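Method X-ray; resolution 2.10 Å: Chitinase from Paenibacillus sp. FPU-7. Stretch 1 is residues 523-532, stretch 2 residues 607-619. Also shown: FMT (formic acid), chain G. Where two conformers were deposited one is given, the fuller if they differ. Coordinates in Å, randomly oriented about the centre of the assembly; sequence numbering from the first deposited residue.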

# COMPACT_ATOMS: atom_id res chain seq x y z
N PRO B 523 4.52 17.67 -0.94
CA PRO B 523 5.74 16.95 -0.77
C PRO B 523 5.75 15.52 -1.36
O PRO B 523 4.79 14.79 -1.16
CB PRO B 523 5.85 16.79 0.77
CG PRO B 523 4.92 17.81 1.33
CD PRO B 523 3.86 17.93 0.33
N ALA B 524 6.90 15.09 -1.86
CA ALA B 524 7.07 13.73 -2.46
C ALA B 524 6.59 12.65 -1.50
O ALA B 524 5.75 11.81 -1.89
CB ALA B 524 8.53 13.49 -2.90
N GLU B 525 7.09 12.76 -0.26
CA GLU B 525 6.74 12.05 0.96
C GLU B 525 5.24 11.67 1.12
O GLU B 525 4.87 10.74 1.83
CB GLU B 525 7.11 12.97 2.17
CG GLU B 525 7.49 12.22 3.43
CD GLU B 525 8.39 13.03 4.33
OE1 GLU B 525 9.37 12.48 4.94
OE2 GLU B 525 8.10 14.24 4.40
N LYS B 526 4.39 12.50 0.56
CA LYS B 526 2.96 12.39 0.77
C LYS B 526 2.25 12.02 -0.57
O LYS B 526 0.99 12.21 -0.70
CB LYS B 526 2.41 13.73 1.31
CG LYS B 526 2.75 14.01 2.78
CD LYS B 526 2.03 15.22 3.35
CE LYS B 526 2.03 15.12 4.91
NZ LYS B 526 1.20 16.21 5.46
N LEU B 527 3.02 11.58 -1.57
CA LEU B 527 2.41 11.25 -2.87
C LEU B 527 2.46 9.77 -3.12
O LEU B 527 3.57 9.19 -3.23
CB LEU B 527 3.10 11.95 -4.01
CG LEU B 527 2.83 13.45 -4.06
CD1 LEU B 527 3.73 13.97 -5.16
CD2 LEU B 527 1.38 13.80 -4.35
N MET B 528 1.28 9.15 -3.24
CA MET B 528 1.20 7.74 -3.64
C MET B 528 0.89 7.74 -5.14
O MET B 528 0.00 8.47 -5.66
CB MET B 528 0.12 7.00 -2.91
CG MET B 528 0.30 6.83 -1.44
SD MET B 528 1.38 5.55 -0.92
CE MET B 528 0.43 4.07 -1.30
N VAL B 529 1.62 6.90 -5.82
CA VAL B 529 1.42 6.73 -7.24
C VAL B 529 0.36 5.66 -7.48
O VAL B 529 0.45 4.57 -6.89
CB VAL B 529 2.76 6.34 -7.87
CG1 VAL B 529 2.60 5.75 -9.27
CG2 VAL B 529 3.66 7.58 -7.85
N GLY B 530 -0.55 5.93 -8.41
CA GLY B 530 -1.62 4.96 -8.74
C GLY B 530 -1.32 4.01 -9.94
O GLY B 530 -0.70 4.39 -10.95
N GLY B 531 -1.75 2.77 -9.79
CA GLY B 531 -1.73 1.79 -10.86
C GLY B 531 -3.10 1.13 -10.95
O GLY B 531 -3.94 1.27 -10.04
N ALA B 532 -3.33 0.44 -12.05
CA ALA B 532 -4.62 -0.18 -12.34
C ALA B 532 -4.52 -1.66 -12.67
O ALA B 532 -3.62 -2.06 -13.44
CB ALA B 532 -5.27 0.55 -13.48
N TYR B 607 8.41 -0.81 -13.47
CA TYR B 607 8.85 0.54 -13.78
C TYR B 607 8.22 1.61 -12.88
O TYR B 607 8.92 2.55 -12.48
CB TYR B 607 8.65 0.88 -15.26
CG TYR B 607 9.77 0.33 -16.09
CD1 TYR B 607 11.02 0.97 -16.09
CD2 TYR B 607 9.68 -0.91 -16.73
CE1 TYR B 607 12.06 0.48 -16.82
CE2 TYR B 607 10.75 -1.44 -17.42
CZ TYR B 607 11.91 -0.74 -17.52
OH TYR B 607 12.97 -1.27 -18.23
N LYS B 608 7.00 1.34 -12.44
CA LYS B 608 6.25 2.22 -11.61
C LYS B 608 6.77 2.20 -10.18
O LYS B 608 6.97 3.28 -9.60
CB LYS B 608 4.81 1.85 -11.72
CG LYS B 608 3.77 2.85 -11.46
CD LYS B 608 2.82 2.76 -12.68
CE LYS B 608 1.47 2.77 -12.30
NZ LYS B 608 0.65 3.00 -13.53
N ALA B 609 7.02 1.02 -9.66
CA ALA B 609 7.70 0.85 -8.41
C ALA B 609 9.10 1.54 -8.42
O ALA B 609 9.49 2.21 -7.42
CB ALA B 609 7.85 -0.64 -8.05
N GLU B 610 9.86 1.37 -9.50
CA GLU B 610 11.12 2.02 -9.60
C GLU B 610 10.97 3.57 -9.68
O GLU B 610 11.77 4.30 -9.11
CB GLU B 610 12.02 1.42 -10.68
CG GLU B 610 12.33 -0.07 -10.54
CD GLU B 610 13.07 -0.49 -9.23
OE1 GLU B 610 13.76 0.37 -8.64
OE2 GLU B 610 12.96 -1.67 -8.76
N TYR B 611 9.94 4.08 -10.31
CA TYR B 611 9.74 5.50 -10.30
C TYR B 611 9.50 6.03 -8.87
O TYR B 611 10.03 7.04 -8.50
CB TYR B 611 8.58 5.86 -11.19
CG TYR B 611 8.30 7.30 -11.35
CD1 TYR B 611 7.50 7.99 -10.46
CD2 TYR B 611 8.87 8.02 -12.39
CE1 TYR B 611 7.25 9.35 -10.62
CE2 TYR B 611 8.58 9.34 -12.59
CZ TYR B 611 7.83 10.02 -11.64
OH TYR B 611 7.54 11.36 -11.82
N ILE B 612 8.71 5.31 -8.12
CA ILE B 612 8.36 5.64 -6.78
C ILE B 612 9.64 5.70 -5.95
O ILE B 612 9.89 6.68 -5.25
CB ILE B 612 7.40 4.58 -6.18
CG1 ILE B 612 5.93 4.82 -6.69
CG2 ILE B 612 7.48 4.60 -4.61
CD1 ILE B 612 5.10 3.55 -6.61
N LYS B 613 10.45 4.66 -6.02
CA LYS B 613 11.70 4.64 -5.24
C LYS B 613 12.65 5.73 -5.66
O LYS B 613 13.26 6.37 -4.76
CB LYS B 613 12.40 3.31 -5.32
CG LYS B 613 11.50 2.19 -4.86
CD LYS B 613 12.22 0.96 -4.37
CE LYS B 613 12.92 0.23 -5.46
NZ LYS B 613 13.99 -0.62 -4.83
N GLN B 614 12.78 5.95 -6.98
CA GLN B 614 13.66 6.97 -7.54
C GLN B 614 13.25 8.36 -7.09
O GLN B 614 14.13 9.21 -6.95
CB GLN B 614 13.73 6.97 -9.10
CG GLN B 614 14.50 5.75 -9.65
CD GLN B 614 14.42 5.56 -11.18
OE1 GLN B 614 14.73 4.46 -11.72
NE2 GLN B 614 14.01 6.61 -11.88
N ASN B 615 11.96 8.65 -6.96
CA ASN B 615 11.53 10.00 -6.53
C ASN B 615 11.17 10.11 -5.06
O ASN B 615 10.53 11.07 -4.68
CB ASN B 615 10.44 10.46 -7.39
CG ASN B 615 10.89 10.60 -8.77
OD1 ASN B 615 11.46 11.62 -9.09
ND2 ASN B 615 10.70 9.57 -9.62
N ASN B 616 11.51 9.10 -4.28
CA ASN B 616 11.21 9.04 -2.89
C ASN B 616 9.76 9.40 -2.59
O ASN B 616 9.45 10.17 -1.68
CB ASN B 616 12.23 9.88 -2.09
CG ASN B 616 13.60 9.31 -2.23
OD1 ASN B 616 13.91 8.21 -1.77
ND2 ASN B 616 14.40 10.03 -2.90
N LEU B 617 8.87 8.71 -3.32
CA LEU B 617 7.42 8.85 -3.09
C LEU B 617 6.98 7.93 -1.99
O LEU B 617 7.73 7.09 -1.46
CB LEU B 617 6.68 8.68 -4.44
CG LEU B 617 7.21 9.55 -5.55
CD1 LEU B 617 6.55 9.31 -6.91
CD2 LEU B 617 7.01 10.99 -5.20
N ALA B 618 5.74 8.13 -1.57
CA ALA B 618 5.16 7.43 -0.39
C ALA B 618 4.91 5.93 -0.61
O ALA B 618 4.92 5.09 0.35
CB ALA B 618 3.85 8.16 -0.01
N GLY B 619 4.68 5.58 -1.88
CA GLY B 619 4.39 4.21 -2.22
C GLY B 619 3.49 4.06 -3.45
O GLY B 619 3.34 5.02 -4.26
C FMT G . 0.27 15.21 8.74
O1 FMT G . -0.80 15.79 9.01
O2 FMT G . 1.36 15.83 8.23

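Two backbone hydrogen bonds tie the stretches together. Ala-618 N donates to Leu-527 O at 2.9 Å, with an N-H...O angle of 151°, and Val-529 N donates to Gly-619 O at 3.0 Å and a straighter 166°. Together they place the chain that follows helix 607-614 alongside the start of strand 527-532, where the CA atoms of Met-528 and Gly-619 lie 5.0 Å apart. A CA-H...O contact, Met-528 CA to Gly-619 O at 3.5 Å, accompanies the second bond.

The helix itself packs rather than bonds through its backbone. Its axis runs nearly antiparallel to the strand, at 171°, and approaches to 9.5 Å, a spacing that side chains must fill. Val-529, whose CA-to-CB bond points toward the other stretch, does much of this and has 90 Å² covered, the largest share of any residue here. Its CB lies 3.7 Å from Ile-612 CG1, its CG2 3.5 Å from Leu-617 CD1, and its CG1 3.8 Å from Lys-608 CG. A compact branched residue suits this place, since its two methyls meet different neighbours. Leu-617 (chi1 m, chi2 t) likewise divides its contacts: while CD1 meets Val-529, CD2 reaches Ala-524 CB at 3.7 Å and Leu-527 CB at 4.2 Å. The two stretches bury 566 Å² in all, both sides summed.

Small residues permit the closest backbone approaches. Ala-618 CB sits 3.3 Å from Glu-525 O and 3.7 Å from Met-528 SD, so its methyl fills a narrow space between a carbonyl and a thioether. Ala-524 CB lies 3.6 Å from Asn-615 O. Met-528, with all three chi angles in m, brings SD within 3.4 Å of Gly-619 N. At Gly-619 an ideal CB would fall 3.1 Å from that sulfur, and the phi/psi of 151/-159 would also jam it against the preceding carbonyl oxygen; the backbone angles alone call for glycine. At Gly-531 an ideal CB would lie 3.4 Å from Lys-608 CE, a tight fit, and the bare CA is 3.6 Å from the same atom.

Of the polar side chains, Lys-608 is buried within the contact, while Asn-615 and Lys-526 contribute little to it. Lys-608 reaches toward the strand, with chi2 (130°) and chi3 (136°) between wells, placing CE 3.0 Å and NZ 3.2 Å from Gly-530 O; its amine is hydrogen-bonded elsewhere in the structure. Where the helix ends, Asn-615 ND2 donates to Tyr-611 O at 2.8 Å and 157°, anchoring the turn. Lys-526, its CB directed away from the contact, donates through NZ to formic acid O2 at 2.8 Å.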